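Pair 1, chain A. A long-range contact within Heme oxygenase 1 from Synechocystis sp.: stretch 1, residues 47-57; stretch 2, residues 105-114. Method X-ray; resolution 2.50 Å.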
# COMPACT_ATOMS: atom_id res chain seq x y z
N TYR A 47 -2.80 6.67 -3.94
CA TYR A 47 -4.15 7.19 -4.09
C TYR A 47 -4.83 6.56 -5.32
O TYR A 47 -5.97 6.13 -5.24
CB TYR A 47 -4.10 8.71 -4.24
CG TYR A 47 -5.41 9.31 -4.68
CD1 TYR A 47 -6.51 9.32 -3.83
CD2 TYR A 47 -5.56 9.83 -5.95
CE1 TYR A 47 -7.74 9.82 -4.26
CE2 TYR A 47 -6.78 10.34 -6.39
CZ TYR A 47 -7.86 10.33 -5.54
OH TYR A 47 -9.07 10.82 -5.99
N PHE A 48 -4.12 6.49 -6.45
CA PHE A 48 -4.69 5.91 -7.66
C PHE A 48 -4.80 4.39 -7.59
O PHE A 48 -5.76 3.81 -8.08
CB PHE A 48 -3.86 6.31 -8.89
CG PHE A 48 -3.82 7.80 -9.13
CD1 PHE A 48 -2.70 8.54 -8.76
CD2 PHE A 48 -4.92 8.46 -9.68
CE1 PHE A 48 -2.68 9.92 -8.94
CE2 PHE A 48 -4.91 9.84 -9.86
CZ PHE A 48 -3.79 10.58 -9.49
N VAL A 49 -3.81 3.75 -6.98
CA VAL A 49 -3.84 2.31 -6.88
C VAL A 49 -5.00 1.86 -6.02
O VAL A 49 -5.73 0.95 -6.40
CB VAL A 49 -2.54 1.77 -6.28
CG1 VAL A 49 -2.63 0.24 -6.15
CG2 VAL A 49 -1.35 2.18 -7.16
N TYR A 50 -5.18 2.48 -4.86
CA TYR A 50 -6.29 2.10 -3.99
C TYR A 50 -7.62 2.42 -4.64
O TYR A 50 -8.57 1.67 -4.48
CB TYR A 50 -6.20 2.79 -2.64
CG TYR A 50 -5.22 2.13 -1.71
CD1 TYR A 50 -5.63 1.08 -0.86
CD2 TYR A 50 -3.89 2.53 -1.66
CE1 TYR A 50 -4.71 0.46 0.01
CE2 TYR A 50 -2.97 1.92 -0.80
CZ TYR A 50 -3.39 0.90 0.03
OH TYR A 50 -2.49 0.33 0.89
N SER A 51 -7.68 3.51 -5.38
CA SER A 51 -8.94 3.85 -6.04
C SER A 51 -9.32 2.70 -6.96
O SER A 51 -10.43 2.18 -6.87
CB SER A 51 -8.80 5.14 -6.86
OG SER A 51 -8.65 6.26 -6.01
N ALA A 52 -8.38 2.31 -7.82
CA ALA A 52 -8.58 1.21 -8.77
C ALA A 52 -9.04 -0.07 -8.07
O ALA A 52 -10.06 -0.65 -8.42
CB ALA A 52 -7.29 0.94 -9.53
N MET A 53 -8.27 -0.48 -7.07
CA MET A 53 -8.55 -1.68 -6.30
C MET A 53 -9.89 -1.65 -5.58
O MET A 53 -10.64 -2.61 -5.63
CB MET A 53 -7.40 -1.88 -5.32
CG MET A 53 -7.48 -3.06 -4.40
SD MET A 53 -5.84 -3.33 -3.69
CE MET A 53 -5.42 -1.67 -3.07
N GLU A 54 -10.20 -0.55 -4.91
CA GLU A 54 -11.47 -0.45 -4.18
C GLU A 54 -12.70 -0.38 -5.07
O GLU A 54 -13.79 -0.82 -4.68
CB GLU A 54 -11.41 0.75 -3.22
CG GLU A 54 -10.85 0.36 -1.87
CD GLU A 54 -9.94 1.41 -1.27
OE1 GLU A 54 -10.35 2.59 -1.17
OE2 GLU A 54 -8.80 1.05 -0.89
N GLU A 55 -12.54 0.17 -6.27
CA GLU A 55 -13.65 0.24 -7.21
C GLU A 55 -13.96 -1.18 -7.74
O GLU A 55 -15.11 -1.63 -7.71
CB GLU A 55 -13.28 1.16 -8.37
CG GLU A 55 -14.38 1.40 -9.38
CD GLU A 55 -13.96 2.42 -10.44
OE1 GLU A 55 -13.69 2.03 -11.60
OE2 GLU A 55 -13.89 3.63 -10.09
N GLU A 56 -12.93 -1.87 -8.21
CA GLU A 56 -13.07 -3.22 -8.75
C GLU A 56 -13.55 -4.19 -7.67
O GLU A 56 -14.40 -5.05 -7.92
CB GLU A 56 -11.74 -3.72 -9.33
CG GLU A 56 -11.20 -2.93 -10.53
CD GLU A 56 -12.04 -3.08 -11.79
OE1 GLU A 56 -13.03 -3.83 -11.76
OE2 GLU A 56 -11.71 -2.45 -12.82
N MET A 57 -13.02 -4.06 -6.47
CA MET A 57 -13.41 -4.94 -5.38
C MET A 57 -14.91 -4.81 -5.06
O MET A 57 -15.56 -5.79 -4.68
CB MET A 57 -12.59 -4.64 -4.14
CG MET A 57 -12.51 -5.79 -3.16
SD MET A 57 -11.55 -7.15 -3.86
CE MET A 57 -9.92 -6.43 -3.76
N TYR A 105 1.21 -0.05 -11.96
CA TYR A 105 0.56 -0.68 -10.83
C TYR A 105 -0.95 -0.71 -11.09
O TYR A 105 -1.56 -1.77 -11.10
CB TYR A 105 0.86 0.11 -9.55
CG TYR A 105 0.70 -0.68 -8.27
CD1 TYR A 105 -0.23 -1.73 -8.17
CD2 TYR A 105 1.46 -0.37 -7.14
CE1 TYR A 105 -0.40 -2.44 -6.97
CE2 TYR A 105 1.30 -1.07 -5.94
CZ TYR A 105 0.37 -2.10 -5.86
OH TYR A 105 0.20 -2.76 -4.66
N VAL A 106 -1.54 0.47 -11.30
CA VAL A 106 -2.97 0.60 -11.56
C VAL A 106 -3.39 -0.28 -12.73
O VAL A 106 -4.45 -0.90 -12.70
CB VAL A 106 -3.36 2.06 -11.92
CG1 VAL A 106 -4.73 2.11 -12.59
CG2 VAL A 106 -3.36 2.91 -10.67
N ASP A 107 -2.54 -0.31 -13.76
CA ASP A 107 -2.80 -1.10 -14.96
C ASP A 107 -2.94 -2.59 -14.63
O ASP A 107 -3.85 -3.25 -15.12
CB ASP A 107 -1.67 -0.89 -15.98
CG ASP A 107 -1.78 0.43 -16.73
OD1 ASP A 107 -0.83 0.79 -17.45
OD2 ASP A 107 -2.82 1.12 -16.62
N ARG A 108 -2.04 -3.10 -13.80
CA ARG A 108 -2.10 -4.50 -13.42
C ARG A 108 -3.39 -4.83 -12.66
O ARG A 108 -4.02 -5.86 -12.92
CB ARG A 108 -0.90 -4.89 -12.56
CG ARG A 108 -1.05 -6.28 -11.92
CD ARG A 108 -1.19 -7.37 -12.98
NE ARG A 108 0.03 -7.45 -13.78
CZ ARG A 108 1.10 -8.18 -13.45
NH1 ARG A 108 2.16 -8.17 -14.24
NH2 ARG A 108 1.09 -8.93 -12.35
N VAL A 109 -3.78 -3.98 -11.73
CA VAL A 109 -4.99 -4.20 -10.94
C VAL A 109 -6.19 -4.36 -11.87
O VAL A 109 -6.98 -5.29 -11.75
CB VAL A 109 -5.26 -3.02 -9.96
CG1 VAL A 109 -6.59 -3.20 -9.25
CG2 VAL A 109 -4.14 -2.92 -8.95
N ARG A 110 -6.31 -3.42 -12.81
CA ARG A 110 -7.40 -3.41 -13.76
C ARG A 110 -7.38 -4.63 -14.67
O ARG A 110 -8.43 -5.17 -15.01
CB ARG A 110 -7.33 -2.12 -14.60
CG ARG A 110 -7.80 -0.89 -13.84
CD ARG A 110 -9.27 -1.07 -13.46
NE ARG A 110 -9.78 -0.07 -12.51
CZ ARG A 110 -9.72 1.25 -12.68
NH1 ARG A 110 -9.14 1.76 -13.77
NH2 ARG A 110 -10.24 2.05 -11.77
N GLN A 111 -6.18 -5.05 -15.07
CA GLN A 111 -6.03 -6.20 -15.95
C GLN A 111 -6.50 -7.45 -15.22
O GLN A 111 -7.38 -8.18 -15.69
CB GLN A 111 -4.56 -6.37 -16.34
CG GLN A 111 -4.33 -6.95 -17.72
CD GLN A 111 -5.32 -8.05 -18.07
OE1 GLN A 111 -6.24 -7.85 -18.88
NE2 GLN A 111 -5.13 -9.22 -17.47
N VAL A 112 -5.90 -7.69 -14.06
CA VAL A 112 -6.24 -8.83 -13.26
C VAL A 112 -7.74 -8.89 -12.99
O VAL A 112 -8.33 -9.97 -12.95
CB VAL A 112 -5.44 -8.78 -11.93
CG1 VAL A 112 -6.23 -9.42 -10.80
CG2 VAL A 112 -4.11 -9.50 -12.12
N ALA A 113 -8.37 -7.73 -12.83
CA ALA A 113 -9.81 -7.71 -12.56
C ALA A 113 -10.67 -8.15 -13.75
O ALA A 113 -11.83 -8.48 -13.58
CB ALA A 113 -10.24 -6.32 -12.10
N ALA A 114 -10.10 -8.15 -14.95
CA ALA A 114 -10.87 -8.54 -16.14
C ALA A 114 -10.74 -10.02 -16.53
O ALA A 114 -11.67 -10.61 -17.09
CB ALA A 114 -10.49 -7.66 -17.33

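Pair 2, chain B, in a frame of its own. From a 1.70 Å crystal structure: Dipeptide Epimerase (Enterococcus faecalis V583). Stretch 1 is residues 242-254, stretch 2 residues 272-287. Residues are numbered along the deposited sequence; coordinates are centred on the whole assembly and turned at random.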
# COMPACT_ATOMS: atom_id res chain seq x y z
N SER B 242 25.19 3.02 3.26
CA SER B 242 23.82 3.35 2.85
C SER B 242 23.37 4.66 3.49
O SER B 242 22.34 5.22 3.11
CB SER B 242 22.84 2.24 3.23
OG SER B 242 22.95 1.13 2.35
N CYS B 243 24.13 5.14 4.48
CA CYS B 243 23.78 6.40 5.14
C CYS B 243 24.92 7.41 5.13
O CYS B 243 25.90 7.25 5.86
CB CYS B 243 23.34 6.17 6.58
SG CYS B 243 22.93 7.73 7.45
N PHE B 244 24.78 8.43 4.29
CA PHE B 244 25.76 9.50 4.20
C PHE B 244 25.23 10.70 4.98
O PHE B 244 25.90 11.20 5.89
CB PHE B 244 26.00 9.92 2.74
CG PHE B 244 27.08 9.13 2.05
CD1 PHE B 244 27.11 7.75 2.12
CD2 PHE B 244 28.07 9.78 1.32
CE1 PHE B 244 28.10 7.02 1.47
CE2 PHE B 244 29.07 9.06 0.67
CZ PHE B 244 29.07 7.67 0.74
N ASP B 245 24.02 11.14 4.64
CA ASP B 245 23.41 12.30 5.29
C ASP B 245 22.04 12.09 5.95
O ASP B 245 21.51 10.98 5.99
CB ASP B 245 23.29 13.45 4.28
CG ASP B 245 22.45 13.08 3.06
OD1 ASP B 245 21.53 12.25 3.20
OD2 ASP B 245 22.71 13.63 1.97
N ALA B 246 21.48 13.18 6.47
CA ALA B 246 20.19 13.13 7.16
C ALA B 246 19.08 12.61 6.27
O ALA B 246 18.17 11.91 6.74
CB ALA B 246 19.83 14.52 7.69
N GLN B 247 19.12 12.95 4.98
CA GLN B 247 18.08 12.48 4.08
C GLN B 247 18.14 10.96 3.95
O GLN B 247 17.11 10.30 3.87
CB GLN B 247 18.21 13.16 2.72
CG GLN B 247 17.89 14.65 2.80
CD GLN B 247 17.93 15.34 1.45
OE1 GLN B 247 18.98 15.43 0.82
NE2 GLN B 247 16.78 15.82 1.00
N ASP B 248 19.35 10.42 3.94
CA ASP B 248 19.52 8.97 3.85
C ASP B 248 18.97 8.33 5.13
O ASP B 248 18.30 7.30 5.09
CB ASP B 248 21.00 8.58 3.72
CG ASP B 248 21.61 9.00 2.39
OD1 ASP B 248 20.87 9.14 1.39
OD2 ASP B 248 22.84 9.17 2.35
N ALA B 249 19.27 8.95 6.27
CA ALA B 249 18.79 8.42 7.54
C ALA B 249 17.27 8.39 7.57
O ALA B 249 16.67 7.42 8.02
CB ALA B 249 19.32 9.27 8.69
N LEU B 250 16.64 9.46 7.08
CA LEU B 250 15.18 9.54 7.06
C LEU B 250 14.58 8.40 6.25
O LEU B 250 13.61 7.76 6.67
CB LEU B 250 14.74 10.89 6.49
CG LEU B 250 13.23 11.14 6.40
CD1 LEU B 250 12.57 10.88 7.75
CD2 LEU B 250 12.99 12.57 5.94
N GLU B 251 15.16 8.13 5.08
CA GLU B 251 14.68 7.07 4.21
C GLU B 251 14.87 5.71 4.88
O GLU B 251 13.98 4.87 4.85
CB GLU B 251 15.42 7.11 2.87
CG GLU B 251 14.95 6.09 1.85
CD GLU B 251 13.46 6.21 1.54
OE1 GLU B 251 12.96 7.35 1.46
OE2 GLU B 251 12.80 5.16 1.36
N LEU B 252 16.03 5.52 5.51
CA LEU B 252 16.35 4.26 6.19
C LEU B 252 15.39 3.95 7.34
O LEU B 252 14.93 2.82 7.47
CB LEU B 252 17.79 4.28 6.71
CG LEU B 252 18.88 4.11 5.64
CD1 LEU B 252 20.25 4.39 6.25
CD2 LEU B 252 18.83 2.70 5.07
N VAL B 253 15.09 4.94 8.18
CA VAL B 253 14.19 4.68 9.30
C VAL B 253 12.75 4.57 8.81
O VAL B 253 11.95 3.85 9.40
CB VAL B 253 14.27 5.78 10.39
CG1 VAL B 253 15.70 5.89 10.90
CG2 VAL B 253 13.77 7.10 9.85
N LYS B 254 12.43 5.28 7.73
CA LYS B 254 11.08 5.24 7.15
C LYS B 254 10.74 3.82 6.74
O LYS B 254 9.68 3.30 7.07
CB LYS B 254 10.99 6.13 5.91
CG LYS B 254 10.83 7.62 6.17
CD LYS B 254 10.62 8.37 4.85
CE LYS B 254 10.35 9.85 5.07
NZ LYS B 254 10.08 10.57 3.79
N HIS B 272 27.18 19.29 12.44
CA HIS B 272 25.84 19.83 12.21
C HIS B 272 24.89 18.81 11.59
O HIS B 272 23.73 18.67 12.02
CB HIS B 272 25.95 21.07 11.31
CG HIS B 272 24.66 21.80 11.12
ND1 HIS B 272 24.15 22.68 12.06
CD2 HIS B 272 23.78 21.81 10.09
CE1 HIS B 272 23.02 23.20 11.61
NE2 HIS B 272 22.78 22.69 10.42
N GLU B 273 25.37 18.09 10.58
CA GLU B 273 24.56 17.08 9.90
C GLU B 273 24.48 15.80 10.73
O GLU B 273 23.45 15.14 10.76
CB GLU B 273 25.16 16.78 8.52
CG GLU B 273 24.29 15.88 7.64
CD GLU B 273 23.09 16.59 7.04
OE1 GLU B 273 22.97 17.83 7.20
OE2 GLU B 273 22.26 15.92 6.40
N ALA B 274 25.58 15.46 11.41
CA ALA B 274 25.60 14.26 12.25
C ALA B 274 24.52 14.36 13.33
O ALA B 274 23.88 13.37 13.68
CB ALA B 274 26.97 14.09 12.88
N LEU B 275 24.32 15.55 13.87
CA LEU B 275 23.30 15.73 14.89
C LEU B 275 21.91 15.42 14.33
O LEU B 275 21.09 14.80 15.01
CB LEU B 275 23.34 17.16 15.44
CG LEU B 275 24.48 17.44 16.41
CD1 LEU B 275 24.62 18.95 16.63
CD2 LEU B 275 24.23 16.71 17.73
N LYS B 276 21.66 15.83 13.09
CA LYS B 276 20.37 15.57 12.46
C LYS B 276 20.16 14.07 12.31
O LYS B 276 19.08 13.55 12.59
CB LYS B 276 20.31 16.21 11.07
CG LYS B 276 20.36 17.73 11.07
CD LYS B 276 20.28 18.23 9.64
CE LYS B 276 20.41 19.73 9.54
NZ LYS B 276 20.48 20.14 8.11
N ILE B 277 21.20 13.39 11.83
CA ILE B 277 21.11 11.94 11.66
C ILE B 277 20.76 11.26 12.97
O ILE B 277 19.84 10.45 13.04
CB ILE B 277 22.44 11.35 11.12
CG1 ILE B 277 22.69 11.85 9.69
CG2 ILE B 277 22.37 9.82 11.15
CD1 ILE B 277 24.08 11.56 9.15
N ASN B 278 21.48 11.61 14.04
CA ASN B 278 21.21 10.99 15.32
C ASN B 278 19.82 11.28 15.87
O ASN B 278 19.18 10.39 16.44
CB ASN B 278 22.26 11.41 16.35
CG ASN B 278 22.11 10.67 17.65
OD1 ASN B 278 22.10 9.44 17.67
ND2 ASN B 278 21.97 11.40 18.75
N GLN B 279 19.34 12.52 15.72
CA GLN B 279 18.01 12.87 16.22
C GLN B 279 16.92 12.14 15.43
O GLN B 279 15.91 11.73 15.99
CB GLN B 279 17.76 14.38 16.12
CG GLN B 279 18.72 15.22 16.94
CD GLN B 279 18.54 16.70 16.67
OE1 GLN B 279 18.21 17.11 15.55
NE2 GLN B 279 18.76 17.52 17.69
N ILE B 280 17.14 11.98 14.13
CA ILE B 280 16.18 11.27 13.30
C ILE B 280 16.13 9.81 13.74
O ILE B 280 15.05 9.23 13.91
CB ILE B 280 16.57 11.33 11.81
CG1 ILE B 280 16.35 12.75 11.27
CG2 ILE B 280 15.77 10.31 11.00
CD1 ILE B 280 17.01 13.03 9.92
N CYS B 281 17.30 9.22 13.93
CA CYS B 281 17.39 7.82 14.34
C CYS B 281 16.81 7.61 15.73
O CYS B 281 16.02 6.69 15.96
CB CYS B 281 18.85 7.35 14.31
SG CYS B 281 19.56 7.19 12.66
N GLU B 282 17.21 8.47 16.67
CA GLU B 282 16.74 8.38 18.04
C GLU B 282 15.21 8.43 18.07
O GLU B 282 14.57 7.66 18.78
CB GLU B 282 17.33 9.52 18.86
CG GLU B 282 16.94 9.54 20.33
CD GLU B 282 17.73 10.58 21.11
OE1 GLU B 282 17.84 11.72 20.63
OE2 GLU B 282 18.24 10.24 22.20
N THR B 283 14.63 9.33 17.30
CA THR B 283 13.18 9.48 17.24
C THR B 283 12.53 8.21 16.70
O THR B 283 11.44 7.82 17.15
CB THR B 283 12.82 10.69 16.36
OG1 THR B 283 13.38 11.86 16.94
CG2 THR B 283 11.31 10.86 16.26
N ALA B 284 13.21 7.54 15.78
CA ALA B 284 12.71 6.30 15.19
C ALA B 284 13.02 5.08 16.06
O ALA B 284 12.61 3.96 15.73
CB ALA B 284 13.32 6.12 13.80
N GLY B 285 13.73 5.29 17.16
CA GLY B 285 14.08 4.19 18.05
C GLY B 285 15.25 3.36 17.55
O GLY B 285 15.38 2.18 17.88
N ILE B 286 16.10 3.98 16.75
CA ILE B 286 17.27 3.32 16.18
C ILE B 286 18.53 3.95 16.77
O ILE B 286 18.67 5.17 16.78
CB ILE B 286 17.29 3.51 14.64
CG1 ILE B 286 16.10 2.77 14.03
CG2 ILE B 286 18.60 3.02 14.06
CD1 ILE B 286 16.01 2.90 12.52
N GLU B 287 19.42 3.12 17.30
CA GLU B 287 20.66 3.64 17.87
C GLU B 287 21.68 3.95 16.78
O GLU B 287 21.59 3.42 15.66
CB GLU B 287 21.26 2.64 18.87
CG GLU B 287 20.54 2.63 20.21
CD GLU B 287 21.07 1.56 21.17
OE1 GLU B 287 22.24 1.16 21.04
OE2 GLU B 287 20.30 1.14 22.05

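Both pairs set two helices side by side, running the same way and nearly parallel. In pair 1 the axes approach to 9.0 Å with 7° between their directions; in pair 2 the values are 8.7 Å and 11°. Fourteen central residues superpose with an RMSD of 0.3 Å, and the buried area is nearly identical, 502 Å² against 503 Å². The backbone register also agrees: Val A49 lies level with Val A106, their CA atoms 5.1 Å apart, and the matching Ala B246 lies level with Ile B277, with CA atoms 4.7 Å apart.

The common rule is small against branched. Ala A52 and Ala B249 coincide, both pointing toward the partner helix, and each touches the beta-branched residue at a matched position on the other helix, Val A109 or Ile B280. In pair 1, Ala A52 CB lies 4.2 Å from Val A109 CG1; in pair 2, Ala B249 CB lies 4.4 Å from Ile B280 CG2. The methyl group fills little space, so the branched side chain can lie close to the opposite helix. Ile B280 is a knob in a hole formed by Ala B246, Ala B249, Leu B250 and Val B253, while Val A109 CG1 reaches the backbone of Met A53, 3.9 Å from its CA.

One turn earlier the two solutions part. Val A49 places CG1 over the face of the Tyr A105 ring, 3.7 Å from its centroid, a CH-pi contact, and its CG2 lies 4.1 Å from Val A106 CG2. Ala B246, at the same position, is smaller and is itself a knob among Glu B273, Lys B276, Ile B277 and Ile B280. The longer isoleucine takes up part of the space: Ile B280 CD1 comes to 3.9 Å from Ala B246 CB. Here the helix of stretch 1 is also just beginning, with Asp B245 as its N-cap. A free first-turn amide needs an acceptor, and the other helix supplies one: Ala B246 N donates to Glu B273 OE2 at 2.8 Å.

The far end shows polar and apolar answers to one arrangement. Arg A110 starts sideways, but its end comes nearer the partner helix, its guanidinium laying one face over Ala A52 CB. Arg A110 forms salt bridges with two acids: Arg A110 NH2 to Glu A55 OE1 at 3.5 Å, where the oxygen lies well out of the guanidinium plane and only charge is at work, and Arg A110 NE to Glu A56 OE2 at 3.1 Å, with the position of that oxygen less certain. In pair 2 the arginine position holds Cys B281 and the Glu A56 position holds Val B253, so the seam closes with carbon and sulfur: Val B253 CG1 lies 4.4 Å from Cys B281 SG. The matched alanines Ala A113 and Ala B284 serve both schemes: Ala A113 CB lies 3.7 Å from Glu A56 CD, and Ala B284 CB 3.6 Å from Val B253 CB.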